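Local coordinates for 3-hydroxyacyl-CoA dehydrogenase (Burkholderia thailandensis, PDB 4XGN), which binds NAD in a Rossmann-fold domain of the short-chain dehydrogenase family and probably oxidises 3-hydroxyacyl-CoA substrates to the 3-keto form, at residues Val15-Gly20 against Lys39-Asp44; Arg86-Cys91 against Asn125-Ala130; Ala217-Pro222 against Gly253-Gln258. One frame throughout, in Å; residues are numbered along the deposited sequence.

Interaction 1. Residues Val15-Gly20 against Lys39-Asp44; sequences VFLITG and KVVLAD. With NAD (nicotinamide-adenine-dinucleotide), chain I.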
loop_
_atom_site.group_PDB
_atom_site.type_symbol
_atom_site.label_atom_id
_atom_site.label_comp_id
_atom_site.label_asym_id
_atom_site.label_seq_id
_atom_site.Cartn_x
_atom_site.Cartn_y
_atom_site.Cartn_z
ATOM N N VAL A 15 -13.995 -25.026 18.133
ATOM C CA VAL A 15 -14.079 -25.539 16.773
ATOM C C VAL A 15 -13.572 -24.563 15.722
ATOM O O VAL A 15 -13.878 -23.373 15.780
ATOM C CB VAL A 15 -15.519 -25.994 16.437
ATOM C CG1 VAL A 15 -15.657 -26.482 14.983
ATOM C CG2 VAL A 15 -15.926 -27.106 17.386
ATOM N N PHE A 16 -12.834 -25.116 14.752
ATOM C CA PHE A 16 -12.242 -24.338 13.633
ATOM C C PHE A 16 -12.593 -24.988 12.334
ATOM O O PHE A 16 -12.317 -26.178 12.131
ATOM C CB PHE A 16 -10.725 -24.257 13.782
ATOM C CG PHE A 16 -10.346 -23.609 15.036
ATOM C CD1 PHE A 16 -10.312 -24.348 16.208
ATOM C CD2 PHE A 16 -10.221 -22.210 15.110
ATOM C CE1 PHE A 16 -10.062 -23.744 17.420
ATOM C CE2 PHE A 16 -9.965 -21.607 16.337
ATOM C CZ PHE A 16 -9.881 -22.384 17.478
ATOM N N LEU A 17 -13.215 -24.183 11.469
ATOM C CA LEU A 17 -13.680 -24.605 10.140
ATOM C C LEU A 17 -12.616 -24.157 9.167
ATOM O O LEU A 17 -12.255 -22.962 9.164
ATOM C CB LEU A 17 -15.036 -23.993 9.817
ATOM C CG LEU A 17 -15.552 -24.212 8.374
ATOM C CD1 LEU A 17 -15.681 -25.682 8.023
ATOM C CD2 LEU A 17 -16.902 -23.519 8.241
ATOM N N ILE A 18 -12.079 -25.111 8.414
ATOM C CA ILE A 18 -10.950 -24.871 7.552
ATOM C C ILE A 18 -11.343 -25.325 6.134
ATOM O O ILE A 18 -11.462 -26.524 5.876
ATOM C CB ILE A 18 -9.703 -25.611 7.992
ATOM C CG1 ILE A 18 -9.349 -25.310 9.472
ATOM C CG2 ILE A 18 -8.525 -25.263 7.098
ATOM C CD1 ILE A 18 -8.218 -26.133 10.020
ATOM N N THR A 19 -11.414 -24.370 5.222
ATOM C CA THR A 19 -11.689 -24.670 3.814
ATOM C C THR A 19 -10.371 -24.980 3.134
ATOM O O THR A 19 -9.324 -24.437 3.505
ATOM C CB THR A 19 -12.440 -23.589 3.056
ATOM O OG1 THR A 19 -11.553 -22.525 2.714
ATOM C CG2 THR A 19 -13.686 -23.120 3.814
ATOM N N GLY A 20 -10.418 -25.829 2.108
ATOM C CA GLY A 20 -9.195 -26.362 1.532
ATOM C C GLY A 20 -8.411 -27.213 2.525
ATOM O O GLY A 20 -7.234 -27.457 2.356
ATOM N N LYS A 39 -10.761 -28.561 17.673
ATOM C CA LYS A 39 -11.498 -29.548 16.926
ATOM C C LYS A 39 -11.750 -28.976 15.552
ATOM O O LYS A 39 -12.224 -27.863 15.456
ATOM C CB LYS A 39 -12.831 -29.829 17.609
ATOM C CG LYS A 39 -12.662 -30.333 19.039
ATOM C CD LYS A 39 -13.988 -30.268 19.800
ATOM C CE LYS A 39 -13.828 -30.605 21.249
ATOM N NZ LYS A 39 -14.854 -29.879 22.078
ATOM N N VAL A 40 -11.390 -29.709 14.523
ATOM C CA VAL A 40 -11.482 -29.147 13.154
ATOM C C VAL A 40 -12.634 -29.742 12.352
ATOM O O VAL A 40 -12.998 -30.927 12.470
ATOM C CB VAL A 40 -10.172 -29.293 12.381
ATOM C CG1 VAL A 40 -9.041 -28.573 13.097
ATOM C CG2 VAL A 40 -9.847 -30.743 12.051
ATOM N N VAL A 41 -13.250 -28.886 11.552
ATOM C CA VAL A 41 -14.062 -29.295 10.443
ATOM C C VAL A 41 -13.325 -28.916 9.176
ATOM O O VAL A 41 -12.994 -27.720 8.998
ATOM C CB VAL A 41 -15.429 -28.582 10.441
ATOM C CG1 VAL A 41 -16.256 -28.978 9.196
ATOM C CG2 VAL A 41 -16.177 -28.902 11.741
ATOM N N LEU A 42 -13.085 -29.914 8.310
ATOM C CA LEU A 42 -12.421 -29.713 7.044
ATOM C C LEU A 42 -13.450 -29.674 5.971
ATOM O O LEU A 42 -14.211 -30.615 5.801
ATOM C CB LEU A 42 -11.404 -30.820 6.764
ATOM C CG LEU A 42 -10.494 -31.181 7.936
ATOM C CD1 LEU A 42 -9.543 -32.325 7.559
ATOM C CD2 LEU A 42 -9.713 -29.967 8.341
ATOM N N ALA A 43 -13.428 -28.587 5.193
ATOM C CA ALA A 43 -14.351 -28.369 4.071
ATOM C C ALA A 43 -13.544 -28.341 2.761
ATOM O O ALA A 43 -12.656 -27.527 2.596
ATOM C CB ALA A 43 -15.115 -27.077 4.298
ATOM N N ASP A 44 -13.775 -29.287 1.862
ATOM C CA ASP A 44 -12.971 -29.402 0.677
ATOM C C ASP A 44 -13.738 -30.164 -0.372
ATOM O O ASP A 44 -14.683 -30.885 -0.040
ATOM C CB ASP A 44 -11.670 -30.161 1.031
ATOM C CG ASP A 44 -10.518 -29.893 0.071
ATOM O OD1 ASP A 44 -10.580 -30.310 -1.114
ATOM O OD2 ASP A 44 -9.495 -29.282 0.537
HETATM P PA NAD I . -3.590 -26.981 -2.326
HETATM O O1A NAD I . -3.930 -27.186 -3.759
HETATM O O2A NAD I . -2.634 -27.943 -1.694
HETATM O O5B NAD I . -4.915 -26.918 -1.426
HETATM C C5B NAD I . -6.073 -26.242 -1.868
HETATM C C4B NAD I . -7.314 -27.019 -1.396
HETATM O O4B NAD I . -8.320 -26.293 -1.887
HETATM C C3B NAD I . -7.409 -28.411 -2.071
HETATM O O3B NAD I . -7.463 -29.477 -1.180
HETATM C C2B NAD I . -8.659 -28.183 -2.941
HETATM O O2B NAD I . -9.312 -29.466 -3.259
HETATM C C1B NAD I . -9.396 -27.275 -2.307
HETATM N N9A NAD I . -10.295 -26.577 -3.173
HETATM C C8A NAD I . -10.089 -26.085 -4.436
HETATM N N7A NAD I . -11.256 -25.550 -4.921
HETATM C C5A NAD I . -12.129 -25.704 -3.934
HETATM C C6A NAD I . -13.448 -25.341 -3.847
HETATM N N6A NAD I . -14.278 -24.740 -4.840
HETATM N N1A NAD I . -14.121 -25.606 -2.717
HETATM C C2A NAD I . -13.521 -26.231 -1.657
HETATM N N3A NAD I . -12.202 -26.579 -1.728
HETATM C C4A NAD I . -11.553 -26.320 -2.884
HETATM O O3 NAD I . -2.932 -25.516 -2.384
HETATM P PN NAD I . -2.458 -24.642 -1.093
HETATM O O1N NAD I . -1.058 -24.222 -1.395
HETATM O O2N NAD I . -2.638 -25.319 0.257
HETATM O O5D NAD I . -3.423 -23.344 -1.188
HETATM C C5D NAD I . -4.096 -22.808 -0.052
HETATM C C4D NAD I . -4.401 -21.366 -0.198
HETATM O O4D NAD I . -3.191 -20.731 -0.187
HETATM C C3D NAD I . -5.060 -21.031 -1.559
HETATM O O3D NAD I . -5.982 -20.037 -1.438
HETATM C C2D NAD I . -3.804 -20.572 -2.353
HETATM O O2D NAD I . -4.196 -19.758 -3.551
HETATM C C1D NAD I . -3.121 -19.866 -1.476
HETATM N N1N NAD I . -1.698 -19.640 -1.700
HETATM C C2N NAD I . -0.794 -20.655 -1.910
HETATM C C3N NAD I . 0.557 -20.407 -2.121
HETATM C C7N NAD I . 1.562 -21.482 -2.403
HETATM O O7N NAD I . 2.657 -21.170 -2.808
HETATM N N7N NAD I . 1.250 -22.846 -2.160
HETATM C C4N NAD I . 0.996 -19.066 -2.090
HETATM C C5N NAD I . 0.103 -18.055 -1.843
HETATM C C6N NAD I . -1.231 -18.336 -1.642
#
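F16 and I18 knit their strand to K39-D44 in parallel register: F16 N reaches K39 O at 2.9 Å, and the ladder continues through F16 O to V41 N, I18 N to V41 O and I18 O to A43 N. The last rung, G20 N to A43 O, is weak, bent to 126° at the hydrogen, just where the first strand of this Rossmann fold passes into the glycine-rich loop. Side chains pair by face. L17 CD1 presses on V41 CG1 at 3.5 Å and also touches A43 CB; on the other face I18 CD1 meets V40 CG1 at 4.0 Å.

D44, at the end of the second strand, is worth following outward. Its CB holds CG anti to the backbone N (chi1 -157°), which brings CG within 3.3 Å of O3B of NAD. OD1 accepts a hydrogen bond from O2B at 2.6 Å, and OD2 one from O3B at 2.7 Å. Both adenosine-ribose hydroxyls are thus gripped, an arrangement that marks NAD-preferring enzymes and would probably repel a 2'-phosphate. The backbone N atoms of N46 and A22 bind OD1 and OD2 as well, fixing the carboxylate's rotation.

F16, I18, V40 and L42 face helix 24-35, the crossover of this beta-alpha-beta unit; V15, L17 and V41 face helix 69-82, and strand 85-90 flanks 15-19 on its other edge.

Interaction 2. Residues Arg86-Cys91 against Asn125-Ala130; sequences RGLVNC and NMIRVA. With NAD (nicotinamide-adenine-dinucleotide), chain I.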
loop_
_atom_site.group_PDB
_atom_site.type_symbol
_atom_site.label_atom_id
_atom_site.label_comp_id
_atom_site.label_asym_id
_atom_site.label_seq_id
_atom_site.Cartn_x
_atom_site.Cartn_y
_atom_site.Cartn_z
ATOM N N ARG A 86 -15.221 -21.032 16.757
ATOM C CA ARG A 86 -14.472 -19.796 17.073
ATOM C C ARG A 86 -13.608 -19.299 15.941
ATOM O O ARG A 86 -13.149 -18.144 16.017
ATOM C CB ARG A 86 -13.565 -19.966 18.302
ATOM C CG ARG A 86 -14.304 -20.093 19.596
ATOM C CD ARG A 86 -15.111 -18.838 19.935
ATOM N NE ARG A 86 -15.565 -18.945 21.337
ATOM C CZ ARG A 86 -16.541 -18.231 21.884
ATOM N NH1 ARG A 86 -17.237 -17.322 21.203
ATOM N NH2 ARG A 86 -16.835 -18.470 23.156
ATOM N N GLY A 87 -13.364 -20.123 14.909
ATOM C CA GLY A 87 -12.530 -19.670 13.801
ATOM C C GLY A 87 -12.870 -20.283 12.490
ATOM O O GLY A 87 -13.276 -21.459 12.428
ATOM N N LEU A 88 -12.713 -19.465 11.441
ATOM C CA LEU A 88 -12.802 -19.897 10.049
ATOM C C LEU A 88 -11.465 -19.548 9.380
ATOM O O LEU A 88 -10.934 -18.430 9.580
ATOM C CB LEU A 88 -13.925 -19.181 9.300
ATOM C CG LEU A 88 -13.941 -19.281 7.770
ATOM C CD1 LEU A 88 -14.278 -20.704 7.386
ATOM C CD2 LEU A 88 -14.963 -18.343 7.155
ATOM N N VAL A 89 -10.897 -20.514 8.663
ATOM C CA VAL A 89 -9.695 -20.324 7.892
ATOM C C VAL A 89 -10.002 -20.678 6.476
ATOM O O VAL A 89 -10.317 -21.857 6.184
ATOM C CB VAL A 89 -8.525 -21.152 8.443
ATOM C CG1 VAL A 89 -7.260 -20.827 7.696
ATOM C CG2 VAL A 89 -8.356 -20.891 9.952
ATOM N N ASN A 90 -9.999 -19.660 5.620
ATOM C CA ASN A 90 -10.263 -19.848 4.185
ATOM C C ASN A 90 -8.977 -20.169 3.441
ATOM O O ASN A 90 -8.172 -19.261 3.209
ATOM C CB ASN A 90 -10.889 -18.607 3.572
ATOM C CG ASN A 90 -12.275 -18.337 4.080
ATOM O OD1 ASN A 90 -13.191 -19.108 3.818
ATOM N ND2 ASN A 90 -12.445 -17.282 4.835
ATOM N N CYS A 91 -8.764 -21.436 3.109
ATOM C CA CYS A 91 -7.629 -21.864 2.289
ATOM C C CYS A 91 -8.015 -22.466 0.918
ATOM O O CYS A 91 -7.136 -22.622 0.081
ATOM C CB CYS A 91 -6.729 -22.842 3.023
ATOM S SG CYS A 91 -5.920 -22.152 4.480
ATOM N N ASN A 125 -18.453 -16.295 0.534
ATOM C CA ASN A 125 -19.588 -17.155 0.838
ATOM C C ASN A 125 -19.379 -17.834 2.192
ATOM O O ASN A 125 -20.294 -17.887 3.038
ATOM C CB ASN A 125 -19.767 -18.195 -0.274
ATOM C CG ASN A 125 -20.998 -19.044 -0.116
ATOM O OD1 ASN A 125 -22.044 -18.588 0.343
ATOM N ND2 ASN A 125 -20.881 -20.302 -0.487
ATOM N N MET A 126 -18.159 -18.310 2.414
ATOM C CA MET A 126 -17.862 -18.980 3.660
ATOM C C MET A 126 -17.878 -17.953 4.779
ATOM O O MET A 126 -18.412 -18.226 5.836
ATOM C CB MET A 126 -16.519 -19.661 3.589
ATOM C CG MET A 126 -16.476 -20.804 2.603
ATOM S SD MET A 126 -17.655 -22.160 2.800
ATOM C CE MET A 126 -17.400 -22.701 4.459
ATOM N N ILE A 127 -17.316 -16.769 4.557
ATOM C CA ILE A 127 -17.306 -15.737 5.609
ATOM C C ILE A 127 -18.712 -15.357 6.061
ATOM O O ILE A 127 -18.976 -15.301 7.252
ATOM C CB ILE A 127 -16.528 -14.476 5.145
ATOM C CG1 ILE A 127 -15.008 -14.777 5.022
ATOM C CG2 ILE A 127 -16.817 -13.255 6.022
ATOM C CD1 ILE A 127 -14.204 -13.666 4.389
ATOM N N ARG A 128 -19.619 -15.130 5.130
ATOM C CA ARG A 128 -20.903 -14.587 5.503
ATOM C C ARG A 128 -21.691 -15.615 6.327
ATOM O O ARG A 128 -22.370 -15.241 7.278
ATOM C CB ARG A 128 -21.654 -14.130 4.242
ATOM C CG ARG A 128 -22.197 -15.256 3.379
ATOM C CD ARG A 128 -22.625 -14.858 1.970
ATOM N NE ARG A 128 -23.131 -16.100 1.400
ATOM C CZ ARG A 128 -24.383 -16.552 1.541
ATOM N NH1 ARG A 128 -25.363 -15.783 1.997
ATOM N NH2 ARG A 128 -24.662 -17.798 1.176
ATOM N N VAL A 129 -21.562 -16.894 5.971
ATOM C CA VAL A 129 -22.291 -17.937 6.643
ATOM C C VAL A 129 -21.673 -18.237 8.018
ATOM O O VAL A 129 -22.391 -18.351 9.059
ATOM C CB VAL A 129 -22.422 -19.201 5.755
ATOM C CG1 VAL A 129 -23.187 -20.293 6.497
ATOM C CG2 VAL A 129 -23.161 -18.885 4.447
ATOM N N ALA A 130 -20.345 -18.392 8.039
ATOM C CA ALA A 130 -19.638 -18.554 9.304
ATOM C C ALA A 130 -19.805 -17.362 10.259
ATOM O O ALA A 130 -19.977 -17.564 11.460
ATOM C CB ALA A 130 -18.171 -18.851 9.074
HETATM P PA NAD I . -3.590 -26.981 -2.326
HETATM O O1A NAD I . -3.930 -27.186 -3.759
HETATM O O2A NAD I . -2.634 -27.943 -1.694
HETATM O O5B NAD I . -4.915 -26.918 -1.426
HETATM C C5B NAD I . -6.073 -26.242 -1.868
HETATM C C4B NAD I . -7.314 -27.019 -1.396
HETATM O O4B NAD I . -8.320 -26.293 -1.887
HETATM C C3B NAD I . -7.409 -28.411 -2.071
HETATM O O3B NAD I . -7.463 -29.477 -1.180
HETATM C C2B NAD I . -8.659 -28.183 -2.941
HETATM O O2B NAD I . -9.312 -29.466 -3.259
HETATM C C1B NAD I . -9.396 -27.275 -2.307
HETATM N N9A NAD I . -10.295 -26.577 -3.173
HETATM C C8A NAD I . -10.089 -26.085 -4.436
HETATM N N7A NAD I . -11.256 -25.550 -4.921
HETATM C C5A NAD I . -12.129 -25.704 -3.934
HETATM C C6A NAD I . -13.448 -25.341 -3.847
HETATM N N6A NAD I . -14.278 -24.740 -4.840
HETATM N N1A NAD I . -14.121 -25.606 -2.717
HETATM C C2A NAD I . -13.521 -26.231 -1.657
HETATM N N3A NAD I . -12.202 -26.579 -1.728
HETATM C C4A NAD I . -11.553 -26.320 -2.884
HETATM O O3 NAD I . -2.932 -25.516 -2.384
HETATM P PN NAD I . -2.458 -24.642 -1.093
HETATM O O1N NAD I . -1.058 -24.222 -1.395
HETATM O O2N NAD I . -2.638 -25.319 0.257
HETATM O O5D NAD I . -3.423 -23.344 -1.188
HETATM C C5D NAD I . -4.096 -22.808 -0.052
HETATM C C4D NAD I . -4.401 -21.366 -0.198
HETATM O O4D NAD I . -3.191 -20.731 -0.187
HETATM C C3D NAD I . -5.060 -21.031 -1.559
HETATM O O3D NAD I . -5.982 -20.037 -1.438
HETATM C C2D NAD I . -3.804 -20.572 -2.353
HETATM O O2D NAD I . -4.196 -19.758 -3.551
HETATM C C1D NAD I . -3.121 -19.866 -1.476
HETATM N N1N NAD I . -1.698 -19.640 -1.700
HETATM C C2N NAD I . -0.794 -20.655 -1.910
HETATM C C3N NAD I . 0.557 -20.407 -2.121
HETATM C C7N NAD I . 1.562 -21.482 -2.403
HETATM O O7N NAD I . 2.657 -21.170 -2.808
HETATM N N7N NAD I . 1.250 -22.846 -2.160
HETATM C C4N NAD I . 0.996 -19.066 -2.090
HETATM C C5N NAD I . 0.103 -18.055 -1.843
HETATM C C6N NAD I . -1.231 -18.336 -1.642
#
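L88 and N90 reach the helix by different turns: L88 sets CG anti to its backbone N (chi1 166°) and lowers CD2 onto the helix, whereas N90 keeps CG beside its backbone N (chi1 -67°) and brings its amide up to M126 and I127. This is strand-on-helix packing in a Rossmann fold. Strand 85-90, in the middle of the parallel sheet, is covered by helix 109-135, which carries the chain back toward the adjacent strand 146-151. The two segments run nearly antiparallel, their axes 9.5 Å apart, and no hydrogen bond joins them.

L88 does its touching with one methyl: CD2 lies 3.7 Å from M126 O and 3.8 Å from A130 CB, with M126 CB and I127 CG1 a little farther off. N90 meets the same helix through its amide: OD1 lies 3.4 Å from M126 CB, and ND2 lies 3.6 Å from I127 CG1, N90 and I127 crossing at about a right angle. ND2 also hydrogen-bonds S150 OG in the neighbouring strand. N90 thus bonds that strand while packing on the helix, consistent with its place in the family's NNAG-type motif, here NCAG.

The helix's other side looks to a second subunit, where R128 NH1 bonds H107 O of that chain; R128 also pairs with E69 and grips N125 OD1 side-on. Next along the chain from N90, C91 O comes within 3.0 Å of C4D in the nicotinamide ribose of NAD.

Interaction 3. Residues Ala217-Pro222 against Gly253-Gln258; sequences AMVPFP and GAIRMQ. With EDO (1,2-ethanediol), chain K.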
loop_
_atom_site.group_PDB
_atom_site.type_symbol
_atom_site.label_atom_id
_atom_site.label_comp_id
_atom_site.label_asym_id
_atom_site.label_seq_id
_atom_site.Cartn_x
_atom_site.Cartn_y
_atom_site.Cartn_z
ATOM N N ALA A 217 15.404 -20.442 -4.114
ATOM C CA ALA A 217 16.662 -19.712 -4.097
ATOM C C ALA A 217 16.482 -18.211 -4.353
ATOM O O ALA A 217 17.385 -17.465 -4.083
ATOM C CB ALA A 217 17.650 -20.307 -5.102
ATOM N N MET A 218 15.336 -17.794 -4.890
ATOM C CA MET A 218 15.044 -16.375 -5.099
ATOM C C MET A 218 14.473 -15.690 -3.855
ATOM O O MET A 218 14.375 -14.467 -3.832
ATOM C CB MET A 218 14.042 -16.205 -6.227
ATOM C CG MET A 218 14.423 -16.812 -7.570
ATOM S SD MET A 218 15.683 -15.868 -8.428
ATOM C CE MET A 218 14.720 -14.478 -9.013
ATOM N N VAL A 219 14.078 -16.454 -2.843
ATOM C CA VAL A 219 13.507 -15.866 -1.611
ATOM C C VAL A 219 14.638 -15.266 -0.801
ATOM O O VAL A 219 15.597 -15.986 -0.490
ATOM C CB VAL A 219 12.757 -16.940 -0.799
ATOM C CG1 VAL A 219 12.176 -16.357 0.465
ATOM C CG2 VAL A 219 11.647 -17.576 -1.632
ATOM N N PRO A 220 14.563 -13.944 -0.458
ATOM C CA PRO A 220 15.759 -13.386 0.160
ATOM C C PRO A 220 16.171 -14.127 1.440
ATOM O O PRO A 220 17.316 -14.566 1.546
ATOM C CB PRO A 220 15.378 -11.936 0.422
ATOM C CG PRO A 220 14.397 -11.610 -0.701
ATOM C CD PRO A 220 13.629 -12.885 -0.926
ATOM N N PHE A 221 15.270 -14.264 2.392
ATOM C CA PHE A 221 15.559 -15.142 3.546
ATOM C C PHE A 221 14.273 -15.591 4.209
ATOM O O PHE A 221 13.456 -14.746 4.539
ATOM C CB PHE A 221 16.480 -14.494 4.607
ATOM C CG PHE A 221 17.055 -15.504 5.509
ATOM C CD1 PHE A 221 18.190 -16.194 5.134
ATOM C CD2 PHE A 221 16.391 -15.882 6.643
ATOM C CE1 PHE A 221 18.690 -17.222 5.926
ATOM C CE2 PHE A 221 16.879 -16.931 7.432
ATOM C CZ PHE A 221 18.028 -17.583 7.065
ATOM N N PRO A 222 14.067 -16.890 4.425
ATOM C CA PRO A 222 15.002 -17.990 4.161
ATOM C C PRO A 222 14.941 -18.402 2.679
ATOM O O PRO A 222 13.871 -18.321 2.066
ATOM C CB PRO A 222 14.443 -19.121 5.030
ATOM C CG PRO A 222 12.971 -18.852 5.067
ATOM C CD PRO A 222 12.823 -17.343 5.051
ATOM N N GLY A 253 9.180 -14.422 3.200
ATOM C CA GLY A 253 10.634 -14.368 3.141
ATOM C C GLY A 253 11.197 -13.115 2.478
ATOM O O GLY A 253 12.334 -13.108 2.042
ATOM N N ALA A 254 10.392 -12.057 2.433
ATOM C CA ALA A 254 10.743 -10.765 1.783
ATOM C C ALA A 254 10.864 -10.835 0.283
ATOM O O ALA A 254 11.327 -9.863 -0.310
ATOM C CB ALA A 254 12.009 -10.117 2.378
ATOM N N ILE A 255 10.376 -11.876 -0.376
ATOM C CA ILE A 255 10.421 -11.890 -1.846
ATOM C C ILE A 255 9.448 -10.840 -2.387
ATOM O O ILE A 255 8.390 -10.543 -1.764
ATOM C CB ILE A 255 10.083 -13.309 -2.389
ATOM C CG1 ILE A 255 10.642 -13.548 -3.808
ATOM C CG2 ILE A 255 8.570 -13.577 -2.326
ATOM C CD1 ILE A 255 10.563 -14.994 -4.255
ATOM N N ARG A 256 9.785 -10.319 -3.570
ATOM C CA ARG A 256 8.890 -9.518 -4.372
ATOM C C ARG A 256 8.903 -10.176 -5.751
ATOM O O ARG A 256 9.941 -10.351 -6.345
ATOM C CB ARG A 256 9.343 -8.039 -4.419
ATOM C CG ARG A 256 9.309 -7.359 -3.042
ATOM C CD ARG A 256 7.873 -7.195 -2.551
ATOM N NE ARG A 256 7.763 -6.450 -1.282
ATOM C CZ ARG A 256 7.897 -6.992 -0.080
ATOM N NH1 ARG A 256 8.191 -8.301 0.097
ATOM N NH2 ARG A 256 7.748 -6.219 0.976
ATOM N N MET A 257 7.755 -10.601 -6.233
ATOM C CA MET A 257 7.723 -11.410 -7.457
ATOM C C MET A 257 7.933 -10.562 -8.717
ATOM O O MET A 257 7.262 -9.534 -8.889
ATOM C CB MET A 257 6.385 -12.109 -7.581
ATOM C CG MET A 257 6.012 -12.896 -6.363
ATOM S SD MET A 257 7.207 -14.209 -5.894
ATOM C CE MET A 257 7.235 -15.237 -7.334
ATOM N N GLN A 258 8.821 -11.058 -9.575
ATOM C CA GLN A 258 9.204 -10.375 -10.810
ATOM C C GLN A 258 8.196 -10.779 -11.882
ATOM O O GLN A 258 7.416 -11.688 -11.667
ATOM C CB GLN A 258 10.656 -10.743 -11.189
ATOM C CG GLN A 258 11.582 -10.262 -10.044
ATOM C CD GLN A 258 13.011 -10.823 -10.020
ATOM O OE1 GLN A 258 13.451 -11.583 -10.899
ATOM N NE2 GLN A 258 13.756 -10.443 -8.952
HETATM C C1 EDO K . 11.982 -13.327 -7.637
HETATM O O1 EDO K . 11.717 -12.181 -6.840
HETATM C C2 EDO K . 10.701 -14.099 -7.921
HETATM O O2 EDO K . 10.077 -13.549 -9.060
#
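F221 N donates to G253 O at 3.2 Å, the one hydrogen bond between these two loops, and G253 and A254 both take left-handed backbone conformations (phi 62° and 68°) as the chain leaves the last strand of the Rossmann sheet, 248-251. The partner loop follows helix 209-216 and includes a cis peptide before P222.

P220, I255 and M218 share most of the side-chain contact. P220 CD rests on G253 O at 3.2 Å, CG approaches A254 O, and CD also lies 3.9 Å from I255 CB. V219 packs its CG1 against G253, which has no side chain to stand in the way. I255 holds CG1 anti to its backbone N (chi1 -157°), an extended pose that carries CD1 to V219 CG2 at 3.8 Å, the two side chains crossing at about a right angle.

The tetramer uses the same loops: F221 O accepts from N245 ND2 of the third subunit, R256 NH2 bonds G246 O of that chain, and M257 O is held by R182 of the second.

Farther along, M218 bends at chi2 and chi3 so that CE meets Q258 OE1 at 3.7 Å. A 1,2-ethanediol, probably from the crystallisation liquor, lies between M218 CE and the 256-258 backbone. Its O1 donates to R256 O at 2.6 Å, and Q258 N donates almost straight to its O2 at 2.8 Å.

Overall arrangement
Interactions 1 and 2 belong to one buried core, with centres 9 Å apart: strands 15-19 and 85-90 are neighbours in the parallel sheet, L17 O probably accepts a hydrogen bond from V89 N, and both contacts touch NAD. Their chemistry differs all the same. Interaction 1 is a strand-to-strand ladder of backbone bonds, while interaction 2 is side-chain packing of that sheet against a helix. The centre of interaction 3 lies about 30 Å from the centres of both, across the chain's centre, where irregular loops meet through one backbone bond and apolar side chains. It is largely buried, though M218 is exposed, and borders other subunits; interaction 2 also touches the second subunit, through its helix.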